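PDB 1L1E: cyclopropane mycolic acid synthase 3, which probably converts a double bond at the proximal position of an alpha mycolic acid into a cyclopropane ring, taking the methylene group from S-adenosyl-L-methionine. Local coordinates for residues P64-L69 with P129-V134; G92-E97 with R116-E121; G122-D127 with H144-H149. All blocks are in the same frame, centred on the assembly; numbering follows the deposited sequence.

Contact 1: P64-L69 with P129-V134; sequences PGMTLL and PVDRIV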
loop_
_atom_site.group_PDB
_atom_site.type_symbol
_atom_site.label_atom_id
_atom_site.label_comp_id
_atom_site.label_asym_id
_atom_site.label_seq_id
_atom_site.Cartn_x
_atom_site.Cartn_y
_atom_site.Cartn_z
ATOM N N PRO A 64 -3.643 8.036 22.305
ATOM C CA PRO A 64 -3.667 6.771 23.044
ATOM C C PRO A 64 -5.078 6.277 23.360
ATOM O O PRO A 64 -5.936 7.046 23.777
ATOM C CB PRO A 64 -2.871 7.093 24.310
ATOM C CG PRO A 64 -1.875 8.105 23.824
ATOM C CD PRO A 64 -2.735 9.004 22.945
ATOM N N GLY A 65 -5.315 4.991 23.143
ATOM C CA GLY A 65 -6.623 4.452 23.446
ATOM C C GLY A 65 -7.590 4.387 22.283
ATOM O O GLY A 65 -8.637 3.748 22.409
ATOM N N MET A 66 -7.260 5.046 21.169
ATOM C CA MET A 66 -8.113 5.025 19.977
ATOM C C MET A 66 -7.985 3.668 19.298
ATOM O O MET A 66 -7.081 2.888 19.604
ATOM C CB MET A 66 -7.675 6.075 18.948
ATOM C CG MET A 66 -7.928 7.540 19.267
ATOM S SD MET A 66 -7.279 8.537 17.871
ATOM C CE MET A 66 -7.819 10.180 18.369
ATOM N N THR A 67 -8.884 3.405 18.355
ATOM C CA THR A 67 -8.863 2.168 17.591
ATOM C C THR A 67 -8.532 2.542 16.146
ATOM O O THR A 67 -9.116 3.466 15.580
ATOM C CB THR A 67 -10.235 1.450 17.624
ATOM O OG1 THR A 67 -10.630 1.218 18.984
ATOM C CG2 THR A 67 -10.156 0.112 16.886
ATOM N N LEU A 68 -7.572 1.837 15.563
ATOM C CA LEU A 68 -7.178 2.076 14.190
ATOM C C LEU A 68 -7.481 0.846 13.350
ATOM O O LEU A 68 -7.220 -0.278 13.775
ATOM C CB LEU A 68 -5.681 2.382 14.104
ATOM C CG LEU A 68 -5.082 2.196 12.700
ATOM C CD1 LEU A 68 -5.543 3.330 11.783
ATOM C CD2 LEU A 68 -3.549 2.152 12.791
ATOM N N LEU A 69 -8.054 1.075 12.170
ATOM C CA LEU A 69 -8.357 0.016 11.220
ATOM C C LEU A 69 -7.348 0.098 10.078
ATOM O O LEU A 69 -7.167 1.163 9.472
ATOM C CB LEU A 69 -9.765 0.191 10.624
ATOM C CG LEU A 69 -10.069 -0.717 9.429
ATOM C CD1 LEU A 69 -10.083 -2.172 9.860
ATOM C CD2 LEU A 69 -11.416 -0.324 8.812
ATOM N N PRO A 129 -17.472 0.434 14.302
ATOM C CA PRO A 129 -17.025 1.815 14.501
ATOM C C PRO A 129 -15.553 1.879 14.932
ATOM O O PRO A 129 -15.165 1.262 15.918
ATOM C CB PRO A 129 -17.955 2.323 15.604
ATOM C CG PRO A 129 -19.193 1.491 15.428
ATOM C CD PRO A 129 -18.625 0.126 15.167
ATOM N N VAL A 130 -14.737 2.608 14.180
ATOM C CA VAL A 130 -13.326 2.785 14.526
ATOM C C VAL A 130 -13.046 4.283 14.503
ATOM O O VAL A 130 -13.819 5.050 13.925
ATOM C CB VAL A 130 -12.376 2.068 13.541
ATOM C CG1 VAL A 130 -12.652 0.574 13.556
ATOM C CG2 VAL A 130 -12.523 2.648 12.139
ATOM N N ASP A 131 -11.946 4.703 15.119
ATOM C CA ASP A 131 -11.616 6.123 15.177
ATOM C C ASP A 131 -10.911 6.671 13.945
ATOM O O ASP A 131 -11.164 7.811 13.533
ATOM C CB ASP A 131 -10.745 6.415 16.402
ATOM C CG ASP A 131 -11.475 6.186 17.706
ATOM O OD1 ASP A 131 -12.527 6.832 17.919
ATOM O OD2 ASP A 131 -10.991 5.364 18.515
ATOM N N ARG A 132 -10.031 5.863 13.368
ATOM C CA ARG A 132 -9.243 6.273 12.213
ATOM C C ARG A 132 -9.009 5.076 11.311
ATOM O O ARG A 132 -9.192 3.931 11.729
ATOM C CB ARG A 132 -7.887 6.825 12.680
ATOM C CG ARG A 132 -7.965 7.977 13.682
ATOM C CD ARG A 132 -8.511 9.234 13.035
ATOM N NE ARG A 132 -8.329 10.424 13.867
ATOM C CZ ARG A 132 -9.180 10.838 14.805
ATOM N NH1 ARG A 132 -10.299 10.167 15.050
ATOM N NH2 ARG A 132 -8.915 11.933 15.500
ATOM N N ILE A 133 -8.583 5.350 10.080
ATOM C CA ILE A 133 -8.330 4.296 9.102
ATOM C C ILE A 133 -7.076 4.596 8.301
ATOM O O ILE A 133 -6.773 5.757 8.005
ATOM C CB ILE A 133 -9.505 4.164 8.110
ATOM C CG1 ILE A 133 -10.764 3.710 8.837
ATOM C CG2 ILE A 133 -9.159 3.163 6.994
ATOM C CD1 ILE A 133 -12.009 3.750 7.941
ATOM N N VAL A 134 -6.344 3.545 7.963
ATOM C CA VAL A 134 -5.141 3.672 7.161
ATOM C C VAL A 134 -5.186 2.547 6.128
ATOM O O VAL A 134 -5.506 1.398 6.458
ATOM C CB VAL A 134 -3.856 3.532 8.036
ATOM C CG1 VAL A 134 -3.800 2.139 8.688
ATOM C CG2 VAL A 134 -2.618 3.766 7.179
HETATM O O HOH W 1 -11.774 3.153 19.905
#

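Contact 2: G92-E97 with R116-E121; sequences GLTLSE and RRVLLE. With SAH (S-adenosyl-L-homocysteine), chain D.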
loop_
_atom_site.group_PDB
_atom_site.type_symbol
_atom_site.label_atom_id
_atom_site.label_comp_id
_atom_site.label_asym_id
_atom_site.label_seq_id
_atom_site.Cartn_x
_atom_site.Cartn_y
_atom_site.Cartn_z
ATOM N N GLY A 92 -6.914 -5.255 11.652
ATOM C CA GLY A 92 -6.473 -5.252 10.277
ATOM C C GLY A 92 -7.193 -6.273 9.423
ATOM O O GLY A 92 -7.474 -7.389 9.868
ATOM N N LEU A 93 -7.498 -5.884 8.192
ATOM C CA LEU A 93 -8.161 -6.783 7.261
ATOM C C LEU A 93 -7.184 -7.108 6.156
ATOM O O LEU A 93 -6.406 -6.245 5.730
ATOM C CB LEU A 93 -9.394 -6.123 6.653
ATOM C CG LEU A 93 -10.250 -5.351 7.644
ATOM C CD1 LEU A 93 -11.406 -4.670 6.920
ATOM C CD2 LEU A 93 -10.742 -6.308 8.710
ATOM N N THR A 94 -7.221 -8.362 5.716
ATOM C CA THR A 94 -6.383 -8.847 4.633
ATOM C C THR A 94 -7.113 -9.994 3.936
ATOM O O THR A 94 -7.976 -10.641 4.541
ATOM C CB THR A 94 -5.023 -9.379 5.148
ATOM O OG1 THR A 94 -4.367 -10.087 4.089
ATOM C CG2 THR A 94 -5.218 -10.328 6.347
ATOM N N LEU A 95 -6.772 -10.222 2.667
ATOM C CA LEU A 95 -7.341 -11.306 1.866
ATOM C C LEU A 95 -6.327 -12.442 1.778
ATOM O O LEU A 95 -6.581 -13.464 1.145
ATOM C CB LEU A 95 -7.651 -10.823 0.442
ATOM C CG LEU A 95 -8.720 -9.752 0.233
ATOM C CD1 LEU A 95 -8.904 -9.481 -1.263
ATOM C CD2 LEU A 95 -10.032 -10.228 0.832
ATOM N N SER A 96 -5.179 -12.258 2.423
ATOM C CA SER A 96 -4.116 -13.249 2.379
ATOM C C SER A 96 -4.032 -14.175 3.580
ATOM O O SER A 96 -3.841 -13.736 4.712
ATOM C CB SER A 96 -2.756 -12.560 2.197
ATOM O OG SER A 96 -1.711 -13.481 2.465
ATOM N N GLU A 97 -4.160 -15.468 3.303
ATOM C CA GLU A 97 -4.090 -16.497 4.323
ATOM C C GLU A 97 -2.781 -16.450 5.091
ATOM O O GLU A 97 -2.766 -16.503 6.322
ATOM C CB GLU A 97 -4.235 -17.870 3.672
ATOM C CG GLU A 97 -5.655 -18.308 3.556
ATOM C CD GLU A 97 -6.252 -18.532 4.917
ATOM O OE1 GLU A 97 -6.241 -17.590 5.735
ATOM O OE2 GLU A 97 -6.721 -19.657 5.173
ATOM N N ARG A 116 -5.764 -6.136 19.869
ATOM C CA ARG A 116 -5.223 -6.333 18.536
ATOM C C ARG A 116 -5.950 -7.451 17.822
ATOM O O ARG A 116 -6.004 -8.584 18.309
ATOM C CB ARG A 116 -3.714 -6.616 18.621
ATOM C CG ARG A 116 -3.282 -7.563 19.749
ATOM C CD ARG A 116 -1.786 -7.401 20.048
ATOM N NE ARG A 116 -1.276 -8.362 21.030
ATOM C CZ ARG A 116 -1.630 -8.403 22.312
ATOM N NH1 ARG A 116 -2.506 -7.535 22.803
ATOM N NH2 ARG A 116 -1.100 -9.321 23.107
ATOM N N ARG A 117 -6.522 -7.124 16.666
ATOM C CA ARG A 117 -7.269 -8.094 15.884
ATOM C C ARG A 117 -6.928 -8.077 14.403
ATOM O O ARG A 117 -6.715 -7.020 13.815
ATOM C CB ARG A 117 -8.769 -7.853 16.024
ATOM C CG ARG A 117 -9.472 -8.630 17.123
ATOM C CD ARG A 117 -10.965 -8.721 16.780
ATOM N NE ARG A 117 -11.509 -7.396 16.500
ATOM C CZ ARG A 117 -12.571 -7.150 15.736
ATOM N NH1 ARG A 117 -13.233 -8.140 15.148
ATOM N NH2 ARG A 117 -12.965 -5.900 15.553
ATOM N N VAL A 118 -6.880 -9.264 13.808
ATOM C CA VAL A 118 -6.605 -9.407 12.385
ATOM C C VAL A 118 -7.723 -10.286 11.842
ATOM O O VAL A 118 -8.092 -11.279 12.467
ATOM C CB VAL A 118 -5.226 -10.064 12.118
ATOM C CG1 VAL A 118 -5.205 -11.487 12.620
ATOM C CG2 VAL A 118 -4.913 -10.015 10.631
ATOM N N LEU A 119 -8.274 -9.914 10.691
ATOM C CA LEU A 119 -9.372 -10.675 10.114
ATOM C C LEU A 119 -9.157 -10.985 8.633
ATOM O O LEU A 119 -8.808 -10.106 7.841
ATOM C CB LEU A 119 -10.686 -9.904 10.284
ATOM C CG LEU A 119 -11.067 -9.392 11.681
ATOM C CD1 LEU A 119 -12.068 -8.254 11.551
ATOM C CD2 LEU A 119 -11.638 -10.527 12.524
ATOM N N LEU A 120 -9.360 -12.246 8.272
ATOM C CA LEU A 120 -9.223 -12.677 6.893
ATOM C C LEU A 120 -10.547 -12.381 6.179
ATOM O O LEU A 120 -11.402 -13.263 6.052
ATOM C CB LEU A 120 -8.927 -14.175 6.836
ATOM C CG LEU A 120 -8.795 -14.735 5.426
ATOM C CD1 LEU A 120 -7.483 -14.265 4.810
ATOM C CD2 LEU A 120 -8.853 -16.249 5.474
ATOM N N GLU A 121 -10.720 -11.142 5.730
ATOM C CA GLU A 121 -11.947 -10.748 5.041
ATOM C C GLU A 121 -11.740 -9.392 4.371
ATOM O O GLU A 121 -10.878 -8.621 4.787
ATOM C CB GLU A 121 -13.105 -10.645 6.043
ATOM C CG GLU A 121 -13.057 -9.377 6.892
ATOM C CD GLU A 121 -14.117 -9.338 7.975
ATOM O OE1 GLU A 121 -14.328 -8.249 8.549
ATOM O OE2 GLU A 121 -14.731 -10.391 8.257
HETATM N N SAH D . -0.489 -2.389 3.511
HETATM C CA SAH D . 0.561 -3.410 3.522
HETATM C CB SAH D . 0.301 -4.473 2.433
HETATM C CG SAH D . 0.156 -3.961 0.997
HETATM S SD SAH D . -0.139 -5.263 -0.210
HETATM C C SAH D . 1.941 -2.772 3.290
HETATM O O SAH D . 1.998 -1.546 3.156
HETATM O OXT SAH D . 2.935 -3.509 3.217
HETATM C "C5'" SAH D . -1.953 -5.164 -0.394
HETATM C "C4'" SAH D . -2.755 -5.610 0.835
HETATM O "O4'" SAH D . -4.165 -5.257 0.735
HETATM C "C3'" SAH D . -2.740 -7.121 1.053
HETATM O "O3'" SAH D . -2.691 -7.355 2.479
HETATM C "C2'" SAH D . -4.048 -7.573 0.463
HETATM O "O2'" SAH D . -4.425 -8.873 0.923
HETATM C "C1'" SAH D . -4.954 -6.463 0.903
HETATM N N9 SAH D . -6.222 -6.363 0.147
HETATM C C8 SAH D . -6.463 -6.337 -1.190
HETATM N N7 SAH D . -7.694 -6.231 -1.568
HETATM C C5 SAH D . -8.376 -6.178 -0.359
HETATM C C6 SAH D . -9.762 -6.059 -0.012
HETATM N N6 SAH D . -10.738 -5.965 -0.928
HETATM N N1 SAH D . -10.092 -6.038 1.330
HETATM C C2 SAH D . -9.110 -6.129 2.262
HETATM N N3 SAH D . -7.782 -6.241 2.054
HETATM C C4 SAH D . -7.481 -6.261 0.708
#

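Contact 3: G122-D127 with H144-H149; sequences GWEKFD and HQRYHH. With SAH (S-adenosyl-L-homocysteine), chain D.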
loop_
_atom_site.group_PDB
_atom_site.type_symbol
_atom_site.label_atom_id
_atom_site.label_comp_id
_atom_site.label_asym_id
_atom_site.label_seq_id
_atom_site.Cartn_x
_atom_site.Cartn_y
_atom_site.Cartn_z
ATOM N N GLY A 122 -12.554 -9.094 3.361
ATOM C CA GLY A 122 -12.432 -7.822 2.663
ATOM C C GLY A 122 -13.104 -6.681 3.405
ATOM O O GLY A 122 -13.872 -6.912 4.333
ATOM N N TRP A 123 -12.805 -5.444 3.010
ATOM C CA TRP A 123 -13.401 -4.282 3.644
ATOM C C TRP A 123 -14.918 -4.276 3.464
ATOM O O TRP A 123 -15.644 -3.583 4.191
ATOM C CB TRP A 123 -12.805 -3.001 3.059
ATOM C CG TRP A 123 -12.836 -2.963 1.560
ATOM C CD1 TRP A 123 -11.810 -3.264 0.705
ATOM C CD2 TRP A 123 -13.958 -2.625 0.738
ATOM N NE1 TRP A 123 -12.225 -3.132 -0.597
ATOM C CE2 TRP A 123 -13.540 -2.742 -0.608
ATOM C CE3 TRP A 123 -15.276 -2.235 1.007
ATOM C CZ2 TRP A 123 -14.397 -2.483 -1.685
ATOM C CZ3 TRP A 123 -16.133 -1.975 -0.072
ATOM C CH2 TRP A 123 -15.685 -2.102 -1.398
ATOM N N GLU A 124 -15.397 -5.045 2.488
ATOM C CA GLU A 124 -16.834 -5.129 2.232
ATOM C C GLU A 124 -17.607 -5.715 3.411
ATOM O O GLU A 124 -18.774 -5.380 3.619
ATOM C CB GLU A 124 -17.118 -5.977 0.994
ATOM C CG GLU A 124 -16.014 -6.942 0.619
ATOM C CD GLU A 124 -14.838 -6.219 -0.004
ATOM O OE1 GLU A 124 -15.093 -5.283 -0.789
ATOM O OE2 GLU A 124 -13.676 -6.577 0.272
ATOM N N LYS A 125 -16.961 -6.583 4.184
ATOM C CA LYS A 125 -17.637 -7.209 5.316
ATOM C C LYS A 125 -17.423 -6.544 6.672
ATOM O O LYS A 125 -18.039 -6.944 7.659
ATOM C CB LYS A 125 -17.234 -8.677 5.418
ATOM C CG LYS A 125 -17.587 -9.503 4.193
ATOM C CD LYS A 125 -17.418 -10.985 4.486
ATOM C CE LYS A 125 -17.835 -11.840 3.303
ATOM N NZ LYS A 125 -17.827 -13.282 3.666
ATOM N N PHE A 126 -16.560 -5.538 6.724
ATOM C CA PHE A 126 -16.285 -4.845 7.978
ATOM C C PHE A 126 -17.282 -3.715 8.237
ATOM O O PHE A 126 -17.480 -2.849 7.393
ATOM C CB PHE A 126 -14.869 -4.276 7.962
ATOM C CG PHE A 126 -14.451 -3.676 9.266
ATOM C CD1 PHE A 126 -13.888 -4.466 10.258
ATOM C CD2 PHE A 126 -14.647 -2.323 9.513
ATOM C CE1 PHE A 126 -13.521 -3.920 11.480
ATOM C CE2 PHE A 126 -14.286 -1.767 10.733
ATOM C CZ PHE A 126 -13.723 -2.569 11.718
ATOM N N ASP A 127 -17.890 -3.711 9.415
ATOM C CA ASP A 127 -18.876 -2.691 9.739
ATOM C C ASP A 127 -18.866 -2.336 11.227
ATOM O O ASP A 127 -19.912 -2.295 11.874
ATOM C CB ASP A 127 -20.260 -3.189 9.316
ATOM C CG ASP A 127 -21.288 -2.079 9.226
ATOM O OD1 ASP A 127 -22.386 -2.346 8.682
ATOM O OD2 ASP A 127 -21.012 -0.951 9.696
ATOM N N HIS A 144 -12.182 -0.398 -10.113
ATOM C CA HIS A 144 -13.019 0.791 -10.210
ATOM C C HIS A 144 -14.504 0.605 -9.859
ATOM O O HIS A 144 -15.094 1.469 -9.213
ATOM C CB HIS A 144 -12.871 1.374 -11.621
ATOM C CG HIS A 144 -13.673 2.613 -11.859
ATOM N ND1 HIS A 144 -15.037 2.589 -12.054
ATOM C CD2 HIS A 144 -13.302 3.914 -11.943
ATOM C CE1 HIS A 144 -15.473 3.822 -12.247
ATOM N NE2 HIS A 144 -14.441 4.644 -12.186
ATOM N N GLN A 145 -15.104 -0.512 -10.270
ATOM C CA GLN A 145 -16.525 -0.752 -10.003
ATOM C C GLN A 145 -16.908 -0.791 -8.526
ATOM O O GLN A 145 -18.091 -0.694 -8.188
ATOM C CB GLN A 145 -16.988 -2.063 -10.648
ATOM C CG GLN A 145 -16.361 -3.302 -10.036
ATOM C CD GLN A 145 -15.016 -3.645 -10.660
ATOM O OE1 GLN A 145 -14.266 -2.761 -11.083
ATOM N NE2 GLN A 145 -14.702 -4.938 -10.710
ATOM N N ARG A 146 -15.924 -0.942 -7.643
ATOM C CA ARG A 146 -16.209 -1.009 -6.214
ATOM C C ARG A 146 -15.828 0.262 -5.451
ATOM O O ARG A 146 -16.033 0.345 -4.236
ATOM C CB ARG A 146 -15.477 -2.207 -5.598
ATOM C CG ARG A 146 -15.609 -3.494 -6.399
ATOM C CD ARG A 146 -15.873 -4.667 -5.488
ATOM N NE ARG A 146 -14.775 -4.919 -4.563
ATOM C CZ ARG A 146 -14.874 -5.694 -3.485
ATOM N NH1 ARG A 146 -16.024 -6.288 -3.192
ATOM N NH2 ARG A 146 -13.816 -5.888 -2.709
ATOM N N TYR A 147 -15.284 1.252 -6.155
ATOM C CA TYR A 147 -14.868 2.491 -5.494
ATOM C C TYR A 147 -15.939 3.151 -4.638
ATOM O O TYR A 147 -15.691 3.459 -3.472
ATOM C CB TYR A 147 -14.333 3.501 -6.520
ATOM C CG TYR A 147 -12.974 3.146 -7.112
ATOM C CD1 TYR A 147 -12.412 3.923 -8.126
ATOM C CD2 TYR A 147 -12.247 2.044 -6.648
ATOM C CE1 TYR A 147 -11.159 3.615 -8.668
ATOM C CE2 TYR A 147 -10.998 1.730 -7.178
ATOM C CZ TYR A 147 -10.456 2.518 -8.190
ATOM O OH TYR A 147 -9.218 2.209 -8.718
ATOM N N HIS A 148 -17.130 3.375 -5.192
ATOM C CA HIS A 148 -18.169 4.021 -4.402
ATOM C C HIS A 148 -18.457 3.280 -3.112
ATOM O O HIS A 148 -18.653 3.892 -2.065
ATOM C CB HIS A 148 -19.490 4.142 -5.162
ATOM C CG HIS A 148 -20.619 4.608 -4.294
ATOM N ND1 HIS A 148 -20.785 5.928 -3.936
ATOM C CD2 HIS A 148 -21.586 3.917 -3.643
ATOM C CE1 HIS A 148 -21.806 6.030 -3.103
ATOM N NE2 HIS A 148 -22.308 4.823 -2.909
ATOM N N HIS A 149 -18.503 1.956 -3.201
ATOM C CA HIS A 149 -18.793 1.116 -2.044
ATOM C C HIS A 149 -17.719 1.292 -0.960
ATOM O O HIS A 149 -18.030 1.474 0.217
ATOM C CB HIS A 149 -18.888 -0.347 -2.496
ATOM C CG HIS A 149 -19.417 -1.273 -1.447
ATOM N ND1 HIS A 149 -20.307 -0.869 -0.476
ATOM C CD2 HIS A 149 -19.188 -2.589 -1.223
ATOM C CE1 HIS A 149 -20.598 -1.893 0.306
ATOM N NE2 HIS A 149 -19.932 -2.948 -0.126
HETATM N N SAH D . -0.489 -2.389 3.511
HETATM C CA SAH D . 0.561 -3.410 3.522
HETATM C CB SAH D . 0.301 -4.473 2.433
HETATM C CG SAH D . 0.156 -3.961 0.997
HETATM S SD SAH D . -0.139 -5.263 -0.210
HETATM C C SAH D . 1.941 -2.772 3.290
HETATM O O SAH D . 1.998 -1.546 3.156
HETATM O OXT SAH D . 2.935 -3.509 3.217
HETATM C "C5'" SAH D . -1.953 -5.164 -0.394
HETATM C "C4'" SAH D . -2.755 -5.610 0.835
HETATM O "O4'" SAH D . -4.165 -5.257 0.735
HETATM C "C3'" SAH D . -2.740 -7.121 1.053
HETATM O "O3'" SAH D . -2.691 -7.355 2.479
HETATM C "C2'" SAH D . -4.048 -7.573 0.463
HETATM O "O2'" SAH D . -4.425 -8.873 0.923
HETATM C "C1'" SAH D . -4.954 -6.463 0.903
HETATM N N9 SAH D . -6.222 -6.363 0.147
HETATM C C8 SAH D . -6.463 -6.337 -1.190
HETATM N N7 SAH D . -7.694 -6.231 -1.568
HETATM C C5 SAH D . -8.376 -6.178 -0.359
HETATM C C6 SAH D . -9.762 -6.059 -0.012
HETATM N N6 SAH D . -10.738 -5.965 -0.928
HETATM N N1 SAH D . -10.092 -6.038 1.330
HETATM C C2 SAH D . -9.110 -6.129 2.262
HETATM N N3 SAH D . -7.782 -6.241 2.054
HETATM C C4 SAH D . -7.481 -6.261 0.708
#

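Contact 1: P64-L69 with P129-V134
Asp131 reaches across to Thr67 with its carboxylate: OD2 accepts the backbone N of Thr67 at 2.9 Å, with an N-H...O angle of 158°, through the lone pair turned away from OD1. The same oxygen takes a hydrogen bond from a water that also lies beside Thr67 OG1, so OD2 accepts two bonds. Backbone groups answer in the other direction. Thr67 O receives Asp131 N at 3.1 Å and, weakly, Arg132 N, two successive amides meeting at one carbonyl where the strands begin. From there a parallel ladder follows, with Leu69 N bonded to Arg132 O at 3.1 Å and Leu69 O accepting Val134 N at 2.9 Å. The short strands 67-69 and 132-134 run in the same sense, 33° apart.

On one face of the pair, Leu68 CD1 packs 3.7 Å from Val134 CG1. On this side the extended chain of Met66 crosses Arg132 obliquely, with CE 3.4 Å above the guanidinium plane and toward its rim. The arginine chain bends at chi2 (-69°), and NH1 donates to its own neighbour, Asp131 O, at 2.9 Å; that oxygen lies in the guanidinium plane, which helps fix the group's rotation beneath the methionine methyl. Arg132 NE is in turn bonded to Leu60 O. On the other face, Leu69 and Ile133 point the same way side by side, and Leu69 CB also meets Val130 CG2 at 4.0 Å.

This is the adjacent pairing of strands 67-71 and 132-136 in the middle of the Rossmann-like methyltransferase sheet. Strand 89-94 flanks the pair beyond Leu68 and strand 163-170 beyond Arg132, while helix 147-157 covers Ile133 through Thr154 and Thr157.

Contact 2: G92-E97 with R116-E121
Leu119 O draws three groups: one hydrogen bond, one weak one and a CA-H...O contact. Thr94 N donates to it across the strands at 3.2 Å, the CA-H of Leu93 approaches with CA at 3.4 Å, and Glu121 N adds the weak bond from its own segment, closing an inverse gamma turn centred on Leu120. Two residues back, Gly92 uses both of its backbone polar atoms: Gly92 N gives to Arg117 O at 2.8 Å, and Gly92 O accepts Leu119 N, also at 2.8 Å. This alternation of donor and acceptor is the parallel ladder, and the short strands 92-94 and 116-120 run in the same sense, 19° apart. Leu93 and Leu119 project side by side from one face, Leu93 CD2 touching Leu119 CD1 at 3.7 Å.

Parallel neighbours need a connection that returns over the sheet, and helix 97-109 supplies it, making a beta-alpha-beta crossover; Val118, on the face opposite Leu119, packs on this helix through Val103, Gln104 and Phe107. Strand 116-120 is the outermost on this side of the sheet. Where the helix starts, Ser96 takes the N-cap position, its OG bonded to Gln99 N.

The turn from strand 92-94 into that helix is shaped by Thr94. With OG1 anti to the backbone N (chi1 168°), the hydroxyl accepts Ser96 N at 2.9 Å, an ST turn. The turn presents Leu95 N to the ribose of S-adenosyl-L-homocysteine, where it donates to O2' at 3.2 Å, N-H...O angle 162°; Thr94 OG1 adds a long, weak bond to this same hydroxyl. Leu95 lies over the adenine, its CD1 3.5 Å from C5 on one face of the bicycle, while Gln99 NE2 makes a further hydrogen bond to the ligand.

Contact 3: G122-D127 with H144-H149
The adenine end of the S-adenosyl-L-homocysteine pocket is where Trp123 and Glu124 meet Arg146 and His149. Trp123 N donates to adenine N1 at 3.2 Å, and adenine N6 donates to Glu124 OE2, also at 3.2 Å, so one ring edge is read by a backbone amide and a carboxylate in succession. Beyond the ligand, the six-membered ring of Trp123 turns its edge to the face of His149, offset, with the planes at 63° and the centroids 5.1 Å apart; CZ3 comes 3.3 Å from His149 CD2. His149 ND1 is bonded to Glu152, one turn further along helix 147-157, which helps hold the imidazole. The Arg146 chain bends at chi2 and chi3. Trp123 CZ2 lies 3.4 Å above its guanidinium plane, toward the rim, and Glu124 OE1 is modelled over the same face, carboxylate and guanidinium planes 22° apart. The charges suit a salt bridge between Glu124 OE1 and Arg146 NH2, but these atoms are modelled too close together, so its details are doubtful. Phe142 and Phe150 also meet the indole. Such paired recognition of N1 and N6 from the loop after the third strand is common in class I AdoMet-dependent methyltransferases, whose strand order this sheet has.

From the N terminus, segment 64-69 leads into the first strand, which meets its neighbour on one side, 129-134, 60 residues on, where contact 1 closes. Within that span lies the whole of contact 2: 92-97 opens it and 116-121 closes it through a short crossover, adding two strands on one side of the first. Segment 122-127 then follows directly and opens contact 3 before contact 1 has closed; its partner 144-149 comes after, so contacts 1 and 3 cross. Leu69 CD1 touches Leu93 CG at 3.9 Å, joining contacts 1 and 2, and Phe126 packs on both leucines. Contacts 2 and 3 both border the bound cofactor product, linking sheet, loop and helix 147-157.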